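Putative peptidase (PDB 3K9T) binds one zinc ion per subunit and may act in the biosynthesis of modified polysaccharides, without expected peptidase activity despite its aminopeptidase-like domain. Local coordinates at residues A[54-65]-A[228-239]. Sequence-based numbering, arbitrary orientation.
Sequences HEVKSGTKVFDW and TIGSITWLSRNE
Phe63 and Trp65, from the type II' turn that starts at Val62, lie against helix 229-237 in CH-pi contacts. CB of Ser236 sits over the centre of the Phe63 ring, 4.0 Å from its centroid. CD1 of Ile232 lies over the Trp65 indole, 3.3 Å from the five-membered ring centroid. Ile232 CG1 stands beside the backbone N (chi1 -62°) and chi2 is extended, which carries CD1 out to the indole.

Val62, Val56, Ile229 and Thr233 add apolar contacts. The Val62 and Ile229 side chains cross at about a right angle, with Val62 CG2 3.9 Å from Ile229 CD1. Val56 CG2 and Thr233 CG2 meet tip to tip at 3.6 Å. Val56 CG2 also lies over one face of the Arg237 guanidinium, toward its rim.

One hydrogen bond crosses, and it is weak: Arg237 NH2 to His54 ND1 (3.1 Å, 130°), at the guanidinium edge. Arg237 NE is hydrogen-bonded to Tyr169 OH. The Thr233 and Ser236 hydroxyls bond within their own helix, to Ile229 O and Thr233 O.

Trp65 NE1 donates to Glu367 O of the second subunit, and Glu239 OE1 forms a salt bridge with its Lys365. The contact thus joins the edge strand and the start of the insert to the helix mainly by apolar packing, while Trp65 and Glu239 carry polar bonds to the second subunit.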
loop_
_atom_site.group_PDB
_atom_site.type_symbol
_atom_site.label_atom_id
_atom_site.label_comp_id
_atom_site.label_asym_id
_atom_site.label_seq_id
_atom_site.Cartn_x
_atom_site.Cartn_y
_atom_site.Cartn_z
ATOM N N HIS A 54 18.052 -42.057 10.909
ATOM C CA HIS A 54 17.471 -42.802 9.791
ATOM C C HIS A 54 18.545 -43.065 8.743
ATOM O O HIS A 54 19.434 -42.239 8.527
ATOM C CB HIS A 54 16.310 -42.018 9.155
ATOM C CG HIS A 54 15.097 -41.896 10.032
ATOM N ND1 HIS A 54 14.029 -42.762 9.944
ATOM C CD2 HIS A 54 14.780 -41.006 11.003
ATOM C CE1 HIS A 54 13.114 -42.423 10.833
ATOM N NE2 HIS A 54 13.549 -41.367 11.496
ATOM N N GLU A 55 18.463 -44.211 8.091
ATOM C CA GLU A 55 19.392 -44.549 7.015
ATOM C C GLU A 55 18.573 -45.014 5.812
ATOM O O GLU A 55 17.930 -46.066 5.870
ATOM C CB GLU A 55 20.388 -45.630 7.469
ATOM C CG GLU A 55 21.343 -45.213 8.574
ATOM C CD GLU A 55 22.515 -44.369 8.117
ATOM O OE1 GLU A 55 22.792 -44.329 6.902
ATOM O OE2 GLU A 55 23.213 -43.779 8.985
ATOM N N VAL A 56 18.554 -44.207 4.750
ATOM C CA VAL A 56 17.780 -44.538 3.547
ATOM C C VAL A 56 18.735 -45.086 2.483
ATOM O O VAL A 56 19.719 -44.432 2.140
ATOM C CB VAL A 56 17.006 -43.309 3.033
ATOM C CG1 VAL A 56 16.108 -43.701 1.872
ATOM C CG2 VAL A 56 16.206 -42.693 4.177
ATOM N N LYS A 57 18.448 -46.287 1.991
ATOM C CA LYS A 57 19.310 -46.995 1.031
ATOM C C LYS A 57 19.574 -46.215 -0.251
ATOM O O LYS A 57 18.681 -45.593 -0.824
ATOM C CB LYS A 57 18.723 -48.382 0.661
ATOM C CG LYS A 57 19.197 -49.575 1.552
ATOM C CD LYS A 57 18.732 -50.948 1.012
ATOM N N SER A 58 20.814 -46.247 -0.703
ATOM C CA SER A 58 21.132 -45.675 -2.005
ATOM C C SER A 58 20.212 -46.307 -3.036
ATOM O O SER A 58 19.969 -47.518 -2.991
ATOM C CB SER A 58 22.562 -46.000 -2.401
ATOM O OG SER A 58 23.477 -45.428 -1.521
ATOM N N GLY A 59 19.722 -45.496 -3.971
ATOM C CA GLY A 59 18.830 -45.970 -5.021
ATOM C C GLY A 59 17.357 -45.785 -4.690
ATOM O O GLY A 59 16.529 -45.966 -5.552
ATOM N N THR A 60 17.029 -45.431 -3.450
ATOM C CA THR A 60 15.650 -45.197 -3.040
ATOM C C THR A 60 15.146 -43.948 -3.751
ATOM O O THR A 60 15.839 -42.912 -3.772
ATOM C CB THR A 60 15.539 -44.969 -1.496
ATOM O OG1 THR A 60 16.039 -46.116 -0.820
ATOM C CG2 THR A 60 14.072 -44.674 -1.021
ATOM N N LYS A 61 13.955 -44.078 -4.335
ATOM C CA LYS A 61 13.318 -42.994 -5.048
ATOM C C LYS A 61 12.592 -42.119 -4.039
ATOM O O LYS A 61 11.686 -42.574 -3.342
ATOM C CB LYS A 61 12.363 -43.513 -6.153
ATOM C CG LYS A 61 12.920 -43.424 -7.615
ATOM C CD LYS A 61 12.800 -41.947 -8.185
ATOM N N VAL A 62 13.011 -40.859 -3.958
ATOM C CA VAL A 62 12.405 -39.900 -3.054
ATOM C C VAL A 62 11.831 -38.769 -3.915
ATOM O O VAL A 62 12.542 -37.868 -4.367
ATOM C CB VAL A 62 13.411 -39.491 -1.939
ATOM C CG1 VAL A 62 13.542 -40.689 -0.959
ATOM C CG2 VAL A 62 14.829 -39.004 -2.538
ATOM N N PHE A 63 10.523 -38.865 -4.148
ATOM C CA PHE A 63 9.850 -38.094 -5.188
ATOM C C PHE A 63 10.693 -38.234 -6.478
ATOM O O PHE A 63 11.046 -39.344 -6.853
ATOM C CB PHE A 63 9.597 -36.623 -4.773
ATOM C CG PHE A 63 8.707 -36.472 -3.562
ATOM C CD1 PHE A 63 7.492 -37.154 -3.467
ATOM C CD2 PHE A 63 9.074 -35.651 -2.515
ATOM C CE1 PHE A 63 6.674 -36.997 -2.343
ATOM C CE2 PHE A 63 8.252 -35.497 -1.400
ATOM C CZ PHE A 63 7.065 -36.171 -1.314
ATOM N N ASP A 64 11.067 -37.123 -7.108
ATOM C CA ASP A 64 11.784 -37.159 -8.386
ATOM C C ASP A 64 13.242 -37.490 -8.215
ATOM O O ASP A 64 13.937 -37.739 -9.190
ATOM C CB ASP A 64 11.685 -35.812 -9.131
ATOM C CG ASP A 64 12.057 -35.931 -10.589
ATOM O OD1 ASP A 64 11.564 -36.874 -11.244
ATOM O OD2 ASP A 64 12.855 -35.098 -11.079
ATOM N N TRP A 65 13.711 -37.509 -6.977
ATOM C CA TRP A 65 15.128 -37.747 -6.733
ATOM C C TRP A 65 15.426 -39.190 -6.396
ATOM O O TRP A 65 14.541 -39.956 -6.049
ATOM C CB TRP A 65 15.632 -36.832 -5.615
ATOM C CG TRP A 65 15.624 -35.412 -5.972
ATOM C CD1 TRP A 65 14.536 -34.647 -6.288
ATOM C CD2 TRP A 65 16.765 -34.543 -6.047
ATOM N NE1 TRP A 65 14.931 -33.352 -6.546
ATOM C CE2 TRP A 65 16.292 -33.262 -6.403
ATOM C CE3 TRP A 65 18.130 -34.718 -5.815
ATOM C CZ2 TRP A 65 17.134 -32.173 -6.545
ATOM C CZ3 TRP A 65 18.984 -33.619 -5.969
ATOM C CH2 TRP A 65 18.474 -32.371 -6.331
ATOM N N THR A 228 18.826 -30.242 0.560
ATOM C CA THR A 228 18.131 -30.641 -0.634
ATOM C C THR A 228 17.747 -32.102 -0.602
ATOM O O THR A 228 16.596 -32.395 -0.381
ATOM C CB THR A 228 18.883 -30.201 -1.951
ATOM O OG1 THR A 228 18.909 -28.788 -1.958
ATOM C CG2 THR A 228 18.163 -30.637 -3.237
ATOM N N ILE A 229 18.699 -32.997 -0.832
ATOM C CA ILE A 229 18.413 -34.443 -0.859
ATOM C C ILE A 229 17.816 -34.965 0.474
ATOM O O ILE A 229 16.901 -35.820 0.479
ATOM C CB ILE A 229 19.654 -35.275 -1.319
ATOM C CG1 ILE A 229 19.272 -36.745 -1.484
ATOM C CG2 ILE A 229 20.858 -35.080 -0.381
ATOM C CD1 ILE A 229 18.110 -36.985 -2.496
ATOM N N GLY A 230 18.299 -34.416 1.590
ATOM C CA GLY A 230 17.785 -34.793 2.912
ATOM C C GLY A 230 16.359 -34.352 3.145
ATOM O O GLY A 230 15.543 -35.149 3.501
ATOM N N SER A 231 16.053 -33.081 2.915
ATOM C CA SER A 231 14.671 -32.586 3.065
ATOM C C SER A 231 13.687 -33.281 2.127
ATOM O O SER A 231 12.560 -33.602 2.529
ATOM C CB SER A 231 14.596 -31.065 2.915
ATOM O OG SER A 231 15.027 -30.616 1.652
ATOM N N ILE A 232 14.113 -33.541 0.891
ATOM C CA ILE A 232 13.267 -34.286 -0.075
ATOM C C ILE A 232 13.022 -35.701 0.465
ATOM O O ILE A 232 11.890 -36.152 0.518
ATOM C CB ILE A 232 13.888 -34.327 -1.500
ATOM C CG1 ILE A 232 14.024 -32.900 -2.062
ATOM C CG2 ILE A 232 13.009 -35.172 -2.461
ATOM C CD1 ILE A 232 14.804 -32.807 -3.378
ATOM N N THR A 233 14.082 -36.368 0.926
ATOM C CA THR A 233 13.938 -37.679 1.544
ATOM C C THR A 233 12.978 -37.674 2.730
ATOM O O THR A 233 12.117 -38.561 2.847
ATOM C CB THR A 233 15.284 -38.228 1.992
ATOM O OG1 THR A 233 16.139 -38.319 0.842
ATOM C CG2 THR A 233 15.124 -39.621 2.672
ATOM N N TRP A 234 13.107 -36.672 3.593
ATOM C CA TRP A 234 12.258 -36.606 4.753
ATOM C C TRP A 234 10.807 -36.397 4.354
ATOM O O TRP A 234 9.923 -37.088 4.861
ATOM C CB TRP A 234 12.704 -35.519 5.719
ATOM C CG TRP A 234 11.879 -35.521 6.946
ATOM C CD1 TRP A 234 12.047 -36.313 8.064
ATOM C CD2 TRP A 234 10.724 -34.743 7.176
ATOM N NE1 TRP A 234 11.063 -36.052 8.981
ATOM C CE2 TRP A 234 10.222 -35.105 8.458
ATOM C CE3 TRP A 234 10.036 -33.793 6.417
ATOM C CZ2 TRP A 234 9.078 -34.525 9.003
ATOM C CZ3 TRP A 234 8.895 -33.209 6.962
ATOM C CH2 TRP A 234 8.434 -33.579 8.247
ATOM N N LEU A 235 10.566 -35.443 3.451
ATOM C CA LEU A 235 9.202 -35.163 2.972
ATOM C C LEU A 235 8.602 -36.428 2.327
ATOM O O LEU A 235 7.428 -36.735 2.523
ATOM C CB LEU A 235 9.174 -33.955 2.009
ATOM C CG LEU A 235 9.358 -32.590 2.664
ATOM C CD1 LEU A 235 9.623 -31.457 1.672
ATOM C CD2 LEU A 235 8.144 -32.275 3.532
ATOM N N SER A 236 9.424 -37.187 1.607
ATOM C CA SER A 236 8.918 -38.371 0.901
ATOM C C SER A 236 8.523 -39.448 1.905
ATOM O O SER A 236 7.736 -40.316 1.604
ATOM C CB SER A 236 9.939 -38.931 -0.127
ATOM O OG SER A 236 10.999 -39.666 0.483
ATOM N N ARG A 237 9.073 -39.373 3.103
ATOM C CA ARG A 237 8.794 -40.369 4.123
ATOM C C ARG A 237 7.789 -39.899 5.161
ATOM O O ARG A 237 7.461 -40.661 6.059
ATOM C CB ARG A 237 10.122 -40.792 4.774
ATOM C CG ARG A 237 10.995 -41.631 3.812
ATOM C CD ARG A 237 12.480 -41.544 4.096
ATOM N NE ARG A 237 12.775 -41.981 5.446
ATOM C CZ ARG A 237 12.896 -43.244 5.834
ATOM N NH1 ARG A 237 12.748 -44.248 4.969
ATOM N NH2 ARG A 237 13.151 -43.506 7.106
ATOM N N ASN A 238 7.262 -38.681 5.022
ATOM C CA ASN A 238 6.395 -38.114 6.052
ATOM C C ASN A 238 5.198 -37.318 5.507
ATOM O O ASN A 238 4.759 -36.327 6.111
ATOM C CB ASN A 238 7.264 -37.242 6.979
ATOM C CG ASN A 238 8.259 -38.056 7.781
ATOM O OD1 ASN A 238 7.888 -38.690 8.752
ATOM N ND2 ASN A 238 9.536 -38.023 7.389
ATOM N N GLU A 239 4.668 -37.723 4.356
ATOM C CA GLU A 239 3.538 -36.984 3.762
ATOM C C GLU A 239 2.358 -36.912 4.735
ATOM O O GLU A 239 1.698 -35.882 4.832
ATOM C CB GLU A 239 3.115 -37.550 2.399
ATOM C CG GLU A 239 4.166 -37.395 1.320
ATOM C CD GLU A 239 3.617 -37.659 -0.076
ATOM O OE1 GLU A 239 2.953 -36.765 -0.650
ATOM O OE2 GLU A 239 3.876 -38.751 -0.615
#